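Local atomic coordinates of alpha-glucosidase (Pseudoalteromonas sp. K8, PDB entry 5HQA), a protein that hydrolyses alpha-glucosides as a calcium-binding, chloride-activated enzyme of glycoside hydrolase family 97, captured here in complex with the inhibitor acarbose. Residues L129-V134 against V204-L209; W144-G149 against V156-P161; A165-T170 against A194-Q199. One frame throughout, in Å; residues are numbered along the deposited sequence.

Overall arrangement
All three contacts lie in the N-terminal beta-sandwich region. Contacts 1 and 3 are mostly buried and share a sheet, because strands 204-209 and 195-199 are neighbours, bonded through Gln206 with Asn198 and Asp208 with Val196; their centres are about 8 Å apart. Both are antiparallel ladders with bridging waters, held by a carboxylate and an amide in contact 1 and beside a histidine in contact 3, where a glutamine also bonds a carbonyl. Contact 2, only partly buried, belongs to the other sheet and relies on aromatic faces and an indole N-H. Ile145 and Ala147 hydrogen-bond by their backbones to His169 and Leu167 of contact 3, and Arg148 reaches contact 1 through a salt bridge to Asp208.

Contact 1: residues L129-V134 against V204-L209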
ATOM      1  N   LEU A 129      -9.949  18.073  15.299  1.00 12.06           N
ATOM      2  CA  LEU A 129      -9.489  17.954  16.681  1.00 12.03           C
ATOM      3  C   LEU A 129      -9.318  16.509  17.139  1.00 13.64           C
ATOM      4  O   LEU A 129      -8.853  16.290  18.264  1.00 14.05           O
ATOM      5  CB  LEU A 129     -10.459  18.680  17.618  1.00 11.34           C
ATOM      6  CG  LEU A 129     -10.607  20.180  17.342  1.00 14.05           C
ATOM      7  CD1 LEU A 129     -11.606  20.804  18.311  1.00 15.57           C
ATOM      8  CD2 LEU A 129      -9.255  20.889  17.437  1.00 15.71           C
ATOM      9  N   THR A 130      -9.688  15.538  16.301  1.00 10.96           N
ATOM     10  CA  THR A 130      -9.562  14.117  16.603  1.00  9.45           C
ATOM     11  C   THR A 130      -8.216  13.786  17.229  1.00 10.38           C
ATOM     12  O   THR A 130      -7.163  14.135  16.688  1.00  9.82           O
ATOM     13  CB  THR A 130      -9.712  13.320  15.311  1.00 12.05           C
ATOM     14  OG1 THR A 130     -10.925  13.709  14.667  1.00 12.29           O
ATOM     15  CG2 THR A 130      -9.704  11.798  15.599  1.00 12.62           C
ATOM     16  N   GLU A 131      -8.255  13.072  18.350  1.00  9.26           N
ATOM     17  CA  GLU A 131      -7.046  12.596  19.002  1.00  9.58           C
ATOM     18  C   GLU A 131      -7.056  11.076  19.098  1.00 10.22           C
ATOM     19  O   GLU A 131      -8.102  10.423  18.984  1.00  9.63           O
ATOM     20  CB  GLU A 131      -6.885  13.193  20.414  1.00 10.78           C
ATOM     21  CG  GLU A 131      -6.678  14.710  20.444  1.00 10.96           C
ATOM     22  CD  GLU A 131      -6.840  15.289  21.846  1.00 14.89           C
ATOM     23  OE1 GLU A 131      -7.384  14.583  22.741  1.00 13.46           O
ATOM     24  OE2 GLU A 131      -6.436  16.459  22.059  1.00 13.97           O
ATOM     25  N   PHE A 132      -5.856  10.531  19.306  1.00 10.17           N
ATOM     26  CA  PHE A 132      -5.624   9.134  19.673  1.00  9.45           C
ATOM     27  C   PHE A 132      -4.682   9.210  20.873  1.00 11.81           C
ATOM     28  O   PHE A 132      -3.463   9.291  20.701  1.00 11.23           O
ATOM     29  CB  PHE A 132      -5.013   8.342  18.508  1.00  9.87           C
ATOM     30  CG  PHE A 132      -5.769   8.494  17.208  1.00 10.62           C
ATOM     31  CD1 PHE A 132      -5.522   9.566  16.368  1.00 10.39           C
ATOM     32  CD2 PHE A 132      -6.735   7.567  16.836  1.00 12.12           C
ATOM     33  CE1 PHE A 132      -6.220   9.708  15.177  1.00 11.19           C
ATOM     34  CE2 PHE A 132      -7.431   7.700  15.653  1.00 11.98           C
ATOM     35  CZ  PHE A 132      -7.176   8.776  14.821  1.00 11.64           C
ATOM     36  N   ALA A 133      -5.235   9.239  22.083  1.00  9.61           N
ATOM     37  CA  ALA A 133      -4.426   9.381  23.292  1.00 11.28           C
ATOM     38  C   ALA A 133      -4.029   7.990  23.776  1.00 13.90           C
ATOM     39  O   ALA A 133      -4.853   7.256  24.338  1.00 13.82           O
ATOM     40  CB  ALA A 133      -5.180  10.153  24.373  1.00 10.57           C
ATOM     41  N   VAL A 134      -2.769   7.630  23.572  1.00 10.79           N
ATOM     42  CA  VAL A 134      -2.304   6.287  23.901  1.00 10.59           C
ATOM     43  C   VAL A 134      -2.016   6.195  25.394  1.00 13.77           C
ATOM     44  O   VAL A 134      -1.255   7.003  25.949  1.00 13.98           O
ATOM     45  CB  VAL A 134      -1.059   5.926  23.079  1.00 10.68           C
ATOM     46  CG1 VAL A 134      -0.568   4.531  23.457  1.00  9.54           C
ATOM     47  CG2 VAL A 134      -1.380   6.002  21.604  1.00 10.77           C
ATOM     48  N   VAL A 204      -0.419  11.827  23.136  1.00  9.47           N
ATOM     49  CA  VAL A 204      -1.666  12.335  22.572  1.00 10.70           C
ATOM     50  C   VAL A 204      -1.403  12.668  21.107  1.00 12.49           C
ATOM     51  O   VAL A 204      -0.852  13.728  20.785  1.00 12.71           O
ATOM     52  CB  VAL A 204      -2.189  13.555  23.335  1.00 11.20           C
ATOM     53  CG1 VAL A 204      -3.522  14.004  22.734  1.00  9.41           C
ATOM     54  CG2 VAL A 204      -2.327  13.245  24.822  1.00 11.54           C
ATOM     55  N   PHE A 205      -1.811  11.779  20.204  1.00 10.32           N
ATOM     56  CA  PHE A 205      -1.617  12.012  18.777  1.00  9.88           C
ATOM     57  C   PHE A 205      -2.841  12.722  18.210  1.00 13.53           C
ATOM     58  O   PHE A 205      -3.950  12.176  18.228  1.00 14.59           O
ATOM     59  CB  PHE A 205      -1.339  10.694  18.059  1.00  8.96           C
ATOM     60  CG  PHE A 205      -0.027  10.097  18.445  1.00 11.25           C
ATOM     61  CD1 PHE A 205       0.071   9.260  19.551  1.00 12.33           C
ATOM     62  CD2 PHE A 205       1.129  10.429  17.749  1.00 10.86           C
ATOM     63  CE1 PHE A 205       1.301   8.727  19.932  1.00 11.10           C
ATOM     64  CE2 PHE A 205       2.364   9.905  18.121  1.00 10.52           C
ATOM     65  CZ  PHE A 205       2.453   9.053  19.217  1.00 11.42           C
ATOM     66  N   GLN A 206      -2.643  13.945  17.726  1.00  9.65           N
ATOM     67  CA  GLN A 206      -3.733  14.737  17.177  1.00  9.92           C
ATOM     68  C   GLN A 206      -3.719  14.648  15.657  1.00 10.90           C
ATOM     69  O   GLN A 206      -2.650  14.667  15.039  1.00 10.00           O
ATOM     70  CB  GLN A 206      -3.607  16.193  17.623  1.00 10.53           C
ATOM     71  CG  GLN A 206      -4.808  17.073  17.324  1.00 11.12           C
ATOM     72  CD  GLN A 206      -4.521  18.513  17.719  1.00 16.38           C
ATOM     73  OE1 GLN A 206      -3.506  19.083  17.312  1.00 17.81           O
ATOM     74  NE2 GLN A 206      -5.391  19.098  18.524  1.00 18.73           N
ATOM     75  N   ALA A 207      -4.908  14.523  15.062  1.00 10.54           N
ATOM     76  CA  ALA A 207      -5.032  14.589  13.610  1.00 11.22           C
ATOM     77  C   ALA A 207      -4.434  15.892  13.098  1.00 13.60           C
ATOM     78  O   ALA A 207      -4.715  16.976  13.625  1.00 13.97           O
ATOM     79  CB  ALA A 207      -6.501  14.481  13.188  1.00 12.13           C
ATOM     80  N   ASP A 208      -3.591  15.779  12.077  1.00 11.28           N
ATOM     81  CA  ASP A 208      -2.909  16.921  11.473  1.00 11.40           C
ATOM     82  C   ASP A 208      -3.171  16.805   9.972  1.00 11.24           C
ATOM     83  O   ASP A 208      -2.519  16.016   9.287  1.00 11.52           O
ATOM     84  CB  ASP A 208      -1.420  16.880  11.823  1.00 13.14           C
ATOM     85  CG  ASP A 208      -0.665  18.118  11.367  1.00 19.15           C
ATOM     86  OD1 ASP A 208      -0.974  18.652  10.278  1.00 17.93           O
ATOM     87  OD2 ASP A 208       0.265  18.545  12.095  1.00 22.01           O
ATOM     88  N   LEU A 209      -4.154  17.548   9.469  1.00 10.55           N
ATOM     89  CA  LEU A 209      -4.602  17.379   8.090  1.00 11.09           C
ATOM     90  C   LEU A 209      -3.646  18.085   7.137  1.00 11.89           C
ATOM     91  O   LEU A 209      -3.285  19.241   7.356  1.00 12.50           O
ATOM     92  CB  LEU A 209      -6.017  17.929   7.917  1.00  9.50           C
ATOM     93  CG  LEU A 209      -7.086  17.235   8.763  1.00  9.60           C
ATOM     94  CD1 LEU A 209      -8.455  17.781   8.410  1.00 11.13           C
ATOM     95  CD2 LEU A 209      -7.054  15.712   8.555  1.00  9.36           C
TER
HETATM   96  O   HOH W   1      -7.617  17.951  19.938  1.00 14.42           O
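Glu131 lies over Val204 on one face of an antiparallel strand pair, 131-134 with 204-209, in the N-terminal beta-sandwich. Its CB is 3.8 Å from Phe205 O, with Val204 CG1 next; the chain leaves with CG beside the backbone N (chi1 -65°) and then runs extended. CG passes the same methyl, and CD comes nearest, 3.7 Å from Val204 CG1. At the tip the carboxylate divides its work. OE1 accepts the backbone N-H of Ala37 on the adjoining strand 30-42, while OE2 takes a hydrogen from a water at 2.8 Å. That water also donates to Leu129 O and accepts from Gln206 NE2 at 2.9 Å, tying both strands together. An alanine here would probably leave this water and the Ala37 N-H without their carboxylate acceptor and uncover the Val204 methyl. In the backbone, Thr130 O accepts Ala207 N at 2.8 Å. Phe132 and Phe205 form a hydrogen-bonded pair pointing to the other face. Phe132 N gives a 2.7 Å bond to Phe205 O, and Phe205 N returns a bond to Phe132 O at 3.0 Å. Phe132 O also lies in the plane of the Phe205 ring, at its edge, 3.7 Å from CD1.

Contact 2: residues W144-G149 against V156-P161; sequences WIPARG and VYNTTP
Val156 meets Ile145 through its backbone, its O lying 3.5 Å from Ile145 CG2. The same methyl sits over the centre of the Tyr157 ring, 3.5 Å above its plane, in a CH-pi contact. Trp144 N lies in the plane of that ring, at its edge, and Met477 and Leu478 of helix 474-478 also pack against the tyrosine. Asn158 pairs with Trp144 in an antiparallel hydrogen-bonded bridge, Asn158 N reaching Trp144 O at 2.7 Å. Consecutive strands 141-144 and 158-161 thus form a beta hairpin at the edge of a sheet of the N-terminal beta-sandwich; its long loop carries the calcium ligand Glu154, whose side chain is about 7 Å from that of Ile145. With Trp144 CG between the backbone N and the carbonyl carbon (chi1 55°), the indole meets Asn158 by its face, ring and amide planes 66° apart. Asn158 CB covers the five-membered ring, 4.0 Å from its centroid, and OD1 stands 3.3 Å above the indole plane, toward the rim near CZ3 and CH2. Thr160 OG1 lies in the indole plane and accepts a nearly straight bond (171°) from Trp144 NE1 at 2.9 Å. Thr160 OG1 donates to Pro161 O at 2.8 Å.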
ATOM      1  N   TRP A 144       7.986   3.642  12.766  1.00  9.93           N
ATOM      2  CA  TRP A 144       7.292   4.731  12.081  1.00  8.68           C
ATOM      3  C   TRP A 144       8.195   5.435  11.071  1.00  9.69           C
ATOM      4  O   TRP A 144       9.427   5.354  11.140  1.00  9.08           O
ATOM      5  CB  TRP A 144       6.768   5.750  13.104  1.00  8.53           C
ATOM      6  CG  TRP A 144       7.849   6.285  14.012  1.00  8.87           C
ATOM      7  CD1 TRP A 144       8.287   5.732  15.187  1.00  9.69           C
ATOM      8  CD2 TRP A 144       8.618   7.482  13.823  1.00  9.86           C
ATOM      9  NE1 TRP A 144       9.278   6.513  15.740  1.00 10.00           N
ATOM     10  CE2 TRP A 144       9.498   7.594  14.925  1.00 11.85           C
ATOM     11  CE3 TRP A 144       8.650   8.470  12.829  1.00 10.68           C
ATOM     12  CZ2 TRP A 144      10.398   8.657  15.061  1.00 11.45           C
ATOM     13  CZ3 TRP A 144       9.543   9.527  12.964  1.00 11.07           C
ATOM     14  CH2 TRP A 144      10.404   9.613  14.072  1.00 12.94           C
ATOM     15  N   ILE A 145       7.559   6.146  10.136  1.00  9.13           N
ATOM     16  CA  ILE A 145       8.274   7.056   9.238  1.00  7.93           C
ATOM     17  C   ILE A 145       7.790   8.483   9.472  1.00  9.84           C
ATOM     18  O   ILE A 145       6.617   8.706   9.817  1.00 10.60           O
ATOM     19  CB  ILE A 145       8.117   6.669   7.755  1.00  8.21           C
ATOM     20  CG1 ILE A 145       6.634   6.571   7.352  1.00 10.44           C
ATOM     21  CG2 ILE A 145       8.907   5.384   7.441  1.00  8.56           C
ATOM     22  CD1 ILE A 145       6.386   6.830   5.857  1.00 13.02           C
ATOM     23  N   PRO A 146       8.654   9.474   9.293  1.00 10.44           N
ATOM     24  CA  PRO A 146       8.243  10.859   9.530  1.00  9.87           C
ATOM     25  C   PRO A 146       7.306  11.343   8.442  1.00 11.25           C
ATOM     26  O   PRO A 146       7.393  10.931   7.281  1.00 11.54           O
ATOM     27  CB  PRO A 146       9.569  11.626   9.490  1.00 11.38           C
ATOM     28  CG  PRO A 146      10.399  10.813   8.496  1.00 11.15           C
ATOM     29  CD  PRO A 146      10.053   9.377   8.827  1.00  9.90           C
ATOM     30  N   ALA A 147       6.412  12.241   8.826  1.00  8.87           N
ATOM     31  CA  ALA A 147       5.511  12.881   7.881  1.00  9.34           C
ATOM     32  C   ALA A 147       6.007  14.282   7.547  1.00  9.44           C
ATOM     33  O   ALA A 147       6.777  14.885   8.298  1.00 10.39           O
ATOM     34  CB  ALA A 147       4.089  12.958   8.444  1.00  9.48           C
ATOM     35  N   ARG A 148       5.532  14.794   6.406  1.00  9.54           N
ATOM     36  CA  ARG A 148       5.827  16.136   5.908  1.00 10.37           C
ATOM     37  C   ARG A 148       7.298  16.313   5.551  1.00 10.37           C
ATOM     38  O   ARG A 148       7.793  17.445   5.504  1.00 11.09           O
ATOM     39  CB  ARG A 148       5.394  17.218   6.911  1.00  9.12           C
ATOM     40  CG  ARG A 148       3.906  17.137   7.305  1.00 11.66           C
ATOM     41  CD  ARG A 148       2.969  17.858   6.309  1.00 11.56           C
ATOM     42  NE  ARG A 148       1.607  17.359   6.475  1.00 10.89           N
ATOM     43  CZ  ARG A 148       0.801  17.703   7.480  1.00 13.64           C
ATOM     44  NH1 ARG A 148       1.209  18.581   8.393  1.00 12.62           N
ATOM     45  NH2 ARG A 148      -0.415  17.169   7.575  1.00  9.78           N
ATOM     46  N   GLY A 149       8.013  15.211   5.298  1.00  8.59           N
ATOM     47  CA  GLY A 149       9.412  15.294   4.939  1.00  8.59           C
ATOM     48  C   GLY A 149       9.597  15.438   3.451  1.00 12.20           C
ATOM     49  O   GLY A 149       8.666  15.268   2.667  1.00 12.20           O
ATOM     50  N   VAL A 156      12.993   4.828   5.455  1.00  9.69           N
ATOM     51  CA  VAL A 156      13.083   3.599   6.241  1.00  9.70           C
ATOM     52  C   VAL A 156      12.439   3.844   7.602  1.00 10.12           C
ATOM     53  O   VAL A 156      12.371   4.980   8.087  1.00 10.39           O
ATOM     54  CB  VAL A 156      14.541   3.111   6.377  1.00  9.18           C
ATOM     55  CG1 VAL A 156      15.151   2.858   4.996  1.00 11.97           C
ATOM     56  CG2 VAL A 156      15.380   4.104   7.179  1.00 12.04           C
ATOM     57  N   TYR A 157      11.942   2.773   8.219  1.00  8.88           N
ATOM     58  CA  TYR A 157      11.206   2.893   9.470  1.00  9.54           C
ATOM     59  C   TYR A 157      12.145   3.068  10.656  1.00 11.29           C
ATOM     60  O   TYR A 157      13.212   2.443  10.729  1.00 12.64           O
ATOM     61  CB  TYR A 157      10.296   1.667   9.661  1.00 10.98           C
ATOM     62  CG  TYR A 157       9.055   1.841   8.822  1.00 11.01           C
ATOM     63  CD1 TYR A 157       9.082   1.575   7.454  1.00 13.13           C
ATOM     64  CD2 TYR A 157       7.886   2.365   9.374  1.00  9.08           C
ATOM     65  CE1 TYR A 157       7.969   1.794   6.660  1.00 12.09           C
ATOM     66  CE2 TYR A 157       6.767   2.590   8.592  1.00 10.70           C
ATOM     67  CZ  TYR A 157       6.813   2.297   7.235  1.00 11.72           C
ATOM     68  OH  TYR A 157       5.710   2.524   6.454  1.00 14.79           O
ATOM     69  N   ASN A 158      11.742   3.944  11.579  1.00  9.39           N
ATOM     70  CA  ASN A 158      12.440   4.148  12.840  1.00 10.50           C
ATOM     71  C   ASN A 158      11.847   3.245  13.910  1.00 13.08           C
ATOM     72  O   ASN A 158      10.634   3.046  13.950  1.00 15.10           O
ATOM     73  CB  ASN A 158      12.310   5.599  13.300  1.00  8.66           C
ATOM     74  CG  ASN A 158      12.783   6.580  12.256  1.00 14.85           C
ATOM     75  OD1 ASN A 158      12.056   7.504  11.880  1.00 21.43           O
ATOM     76  ND2 ASN A 158      14.000   6.390  11.781  1.00 10.70           N
ATOM     77  N   THR A 159      12.705   2.725  14.790  1.00  8.53           N
ATOM     78  CA  THR A 159      12.285   1.950  15.956  1.00  9.12           C
ATOM     79  C   THR A 159      12.606   2.792  17.183  1.00 10.76           C
ATOM     80  O   THR A 159      13.781   2.974  17.517  1.00 12.00           O
ATOM     81  CB  THR A 159      13.015   0.608  16.026  1.00 12.28           C
ATOM     82  OG1 THR A 159      12.822  -0.120  14.807  1.00 11.06           O
ATOM     83  CG2 THR A 159      12.507  -0.223  17.222  1.00 10.73           C
ATOM     84  N   THR A 160      11.573   3.351  17.832  1.00  9.85           N
ATOM     85  CA  THR A 160      11.832   4.250  18.960  1.00 10.25           C
ATOM     86  C   THR A 160      10.786   4.063  20.051  1.00 13.10           C
ATOM     87  O   THR A 160       9.731   3.461  19.801  1.00 12.92           O
ATOM     88  CB  THR A 160      11.795   5.726  18.538  1.00 11.07           C
ATOM     89  OG1 THR A 160      10.429   6.119  18.336  1.00 11.31           O
ATOM     90  CG2 THR A 160      12.579   5.982  17.254  1.00 11.69           C
ATOM     91  N   PRO A 161      11.030   4.580  21.259  1.00 13.54           N
ATOM     92  CA  PRO A 161       9.922   4.806  22.203  1.00 10.71           C
ATOM     93  C   PRO A 161       8.805   5.603  21.545  1.00 10.56           C
ATOM     94  O   PRO A 161       9.056   6.504  20.742  1.00 10.95           O
ATOM     95  CB  PRO A 161      10.580   5.600  23.333  1.00 10.31           C
ATOM     96  CG  PRO A 161      12.035   5.143  23.297  1.00 13.40           C
ATOM     97  CD  PRO A 161      12.345   4.924  21.839  1.00 12.81           C
TER

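Contact 3: residues A165-T170 against A194-Q199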
ATOM      1  N   ALA A 165       7.977   9.702  18.613  1.00 11.54           N
ATOM      2  CA  ALA A 165       7.366   9.760  17.280  1.00 11.01           C
ATOM      3  C   ALA A 165       6.602  11.075  17.177  1.00 13.46           C
ATOM      4  O   ALA A 165       5.423  11.154  17.522  1.00 13.59           O
ATOM      5  CB  ALA A 165       6.450   8.562  17.051  1.00  8.65           C
ATOM      6  N   ALA A 166       7.278  12.123  16.685  1.00 11.98           N
ATOM      7  CA  ALA A 166       6.730  13.473  16.801  1.00  9.26           C
ATOM      8  C   ALA A 166       5.671  13.766  15.741  1.00 12.72           C
ATOM      9  O   ALA A 166       4.629  14.365  16.047  1.00 12.18           O
ATOM     10  CB  ALA A 166       7.858  14.505  16.726  1.00  9.32           C
ATOM     11  N   LEU A 167       5.911  13.360  14.495  1.00  8.27           N
ATOM     12  CA  LEU A 167       5.034  13.730  13.389  1.00  7.75           C
ATOM     13  C   LEU A 167       5.172  12.626  12.354  1.00 11.71           C
ATOM     14  O   LEU A 167       6.229  12.503  11.731  1.00 12.34           O
ATOM     15  CB  LEU A 167       5.426  15.093  12.813  1.00  9.76           C
ATOM     16  CG  LEU A 167       4.479  15.696  11.772  1.00 11.09           C
ATOM     17  CD1 LEU A 167       3.162  16.107  12.470  1.00 10.43           C
ATOM     18  CD2 LEU A 167       5.147  16.889  11.050  1.00 10.82           C
ATOM     19  N   VAL A 168       4.125  11.816  12.178  1.00  8.69           N
ATOM     20  CA  VAL A 168       4.273  10.525  11.523  1.00  8.95           C
ATOM     21  C   VAL A 168       3.171  10.308  10.495  1.00 11.08           C
ATOM     22  O   VAL A 168       2.051  10.817  10.623  1.00  9.93           O
ATOM     23  CB  VAL A 168       4.282   9.372  12.556  1.00  7.47           C
ATOM     24  CG1 VAL A 168       5.411   9.578  13.569  1.00  7.76           C
ATOM     25  CG2 VAL A 168       2.930   9.264  13.260  1.00  7.51           C
ATOM     26  N   HIS A 169       3.512   9.543   9.457  1.00 11.24           N
ATOM     27  CA  HIS A 169       2.536   9.064   8.493  1.00 10.28           C
ATOM     28  C   HIS A 169       1.834   7.820   9.026  1.00 11.24           C
ATOM     29  O   HIS A 169       2.308   7.151   9.950  1.00 10.52           O
ATOM     30  CB  HIS A 169       3.211   8.749   7.153  1.00  9.36           C
ATOM     31  CG  HIS A 169       3.397   9.949   6.281  1.00 11.03           C
ATOM     32  ND1 HIS A 169       2.369  10.826   6.000  1.00 11.47           N
ATOM     33  CD2 HIS A 169       4.488  10.422   5.628  1.00 11.21           C
ATOM     34  CE1 HIS A 169       2.819  11.788   5.212  1.00 13.69           C
ATOM     35  NE2 HIS A 169       4.100  11.562   4.965  1.00 11.89           N
ATOM     36  N   THR A 170       0.687   7.512   8.429  1.00  9.82           N
ATOM     37  CA  THR A 170      -0.018   6.279   8.759  1.00  8.30           C
ATOM     38  C   THR A 170       0.069   5.322   7.569  1.00 10.14           C
ATOM     39  O   THR A 170       0.251   5.771   6.435  1.00 11.27           O
ATOM     40  CB  THR A 170      -1.499   6.550   9.126  1.00 11.24           C
ATOM     41  OG1 THR A 170      -2.271   6.784   7.936  1.00 12.30           O
ATOM     42  CG2 THR A 170      -1.618   7.756  10.070  1.00 11.25           C
ATOM     43  N   ALA A 194      -5.414  14.167   3.687  1.00 10.61           N
ATOM     44  CA  ALA A 194      -4.879  13.036   4.436  1.00  9.82           C
ATOM     45  C   ALA A 194      -4.556  13.442   5.868  1.00 12.71           C
ATOM     46  O   ALA A 194      -4.177  14.582   6.147  1.00 12.51           O
ATOM     47  CB  ALA A 194      -3.614  12.478   3.778  1.00  8.87           C
ATOM     48  N   MET A 195      -4.696  12.481   6.776  1.00 10.13           N
ATOM     49  CA  MET A 195      -4.361  12.667   8.179  1.00  9.69           C
ATOM     50  C   MET A 195      -2.917  12.238   8.427  1.00 14.30           C
ATOM     51  O   MET A 195      -2.524  11.114   8.102  1.00 13.69           O
ATOM     52  CB  MET A 195      -5.316  11.862   9.057  1.00 11.31           C
ATOM     53  CG  MET A 195      -5.037  11.961  10.543  1.00 14.19           C
ATOM     54  SD  MET A 195      -6.239  10.970  11.480  1.00 16.94           S
ATOM     55  CE  MET A 195      -5.754   9.285  11.053  1.00 16.10           C
ATOM     56  N   VAL A 196      -2.139  13.143   8.990  1.00 10.31           N
ATOM     57  CA  VAL A 196      -0.850  12.871   9.604  1.00  9.83           C
ATOM     58  C   VAL A 196      -1.073  12.901  11.112  1.00 12.39           C
ATOM     59  O   VAL A 196      -2.017  13.541  11.583  1.00 13.00           O
ATOM     60  CB  VAL A 196       0.137  13.954   9.109  1.00 13.66           C
ATOM     61  CG1 VAL A 196       1.216  14.254  10.102  1.00 12.35           C
ATOM     62  CG2 VAL A 196       0.660  13.595   7.708  1.00 11.05           C
ATOM     63  N   LEU A 197      -0.249  12.192  11.886  1.00  9.18           N
ATOM     64  CA  LEU A 197      -0.421  12.172  13.337  1.00  8.04           C
ATOM     65  C   LEU A 197       0.645  13.036  13.996  1.00  9.90           C
ATOM     66  O   LEU A 197       1.840  12.833  13.775  1.00 10.57           O
ATOM     67  CB  LEU A 197      -0.364  10.750  13.896  1.00  9.85           C
ATOM     68  CG  LEU A 197      -1.494   9.848  13.395  1.00 11.79           C
ATOM     69  CD1 LEU A 197      -1.350   8.435  13.956  1.00 12.11           C
ATOM     70  CD2 LEU A 197      -2.855  10.463  13.740  1.00 11.57           C
ATOM     71  N   ASN A 198       0.208  13.972  14.835  1.00  8.91           N
ATOM     72  CA  ASN A 198       1.079  14.973  15.443  1.00  8.58           C
ATOM     73  C   ASN A 198       1.005  14.771  16.950  1.00  8.81           C
ATOM     74  O   ASN A 198      -0.042  15.013  17.556  1.00 10.46           O
ATOM     75  CB  ASN A 198       0.611  16.371  15.031  1.00 10.45           C
ATOM     76  CG  ASN A 198       1.491  17.487  15.565  1.00 11.76           C
ATOM     77  OD1 ASN A 198       2.232  17.324  16.532  1.00 11.02           O
ATOM     78  ND2 ASN A 198       1.385  18.651  14.937  1.00 13.33           N
ATOM     79  N   GLN A 199       2.097  14.314  17.561  1.00  8.78           N
ATOM     80  CA  GLN A 199       2.074  14.061  18.995  1.00  9.65           C
ATOM     81  C   GLN A 199       2.117  15.391  19.743  1.00 12.37           C
ATOM     82  O   GLN A 199       3.068  16.169  19.591  1.00 11.40           O
ATOM     83  CB  GLN A 199       3.234  13.160  19.417  1.00 10.58           C
ATOM     84  CG  GLN A 199       3.048  12.659  20.847  1.00  9.86           C
ATOM     85  CD  GLN A 199       4.056  11.608  21.283  1.00 14.58           C
ATOM     86  OE1 GLN A 199       4.077  11.227  22.452  1.00 16.06           O
ATOM     87  NE2 GLN A 199       4.886  11.125  20.352  1.00 12.76           N
TER
HETATM   88  O   HOH W   2       5.092  16.234  17.968  1.00 19.37           O
HETATM   89  O   HOH W   3      -0.315  10.003   6.701  1.00 13.26           O
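Leu167 sets CD1 against two side chains of the partner strand, 3.6 Å from Val196 CG1 and 3.6 Å from Asn198 CB. CB points to the face it shares with Asn198; CG is anti to the backbone N (chi1 -172°), and chi2 of 69° places CD1 against both neighbours. The amide of Asn198 finds its partners farther on, OD1 with Arg200 and ND2 with Asp208. On the opposite face Val168 and Leu197 form the hydrogen-bonded pair, each N-H meeting the other's O. Their side chains approach at a slant, Val168 CG2 lying 3.7 Å from Leu197 CB. Thr170 stands at about a right angle to Leu197, with CG2 3.9 Å from Leu197 CG, while its hydroxyl is bonded to His185 and Lys440. His169 turns its ring back so that ND1 comes 3.7 Å from Val196 CG2. A water lies in the ring plane 2.9 Å from His169 ND1; it accepts from Thr170 N and donates to Met195 O, linking residues 169-170 to Met195. At the other end the extended chain of Gln199 reaches Ala165. Its N is bonded to Ala166 O at 3.0 Å, and NE2 to Ala165 O at 2.9 Å, the donor standing 59° out of that carbonyl plane but the acceptor close to the amide plane. NE2 also bonds Leu162 O and OE1 receives Gly203 N, so both ends of the amide are gripped and its rotation is fixed. Side chains alternating between two faces, with paired backbone bonds between Val168 and Leu197, mark an antiparallel beta ladder, here short strand 167-168 on strand 195-199 in the galactose-mutarotase-like beta-sandwich of family 97 enzymes.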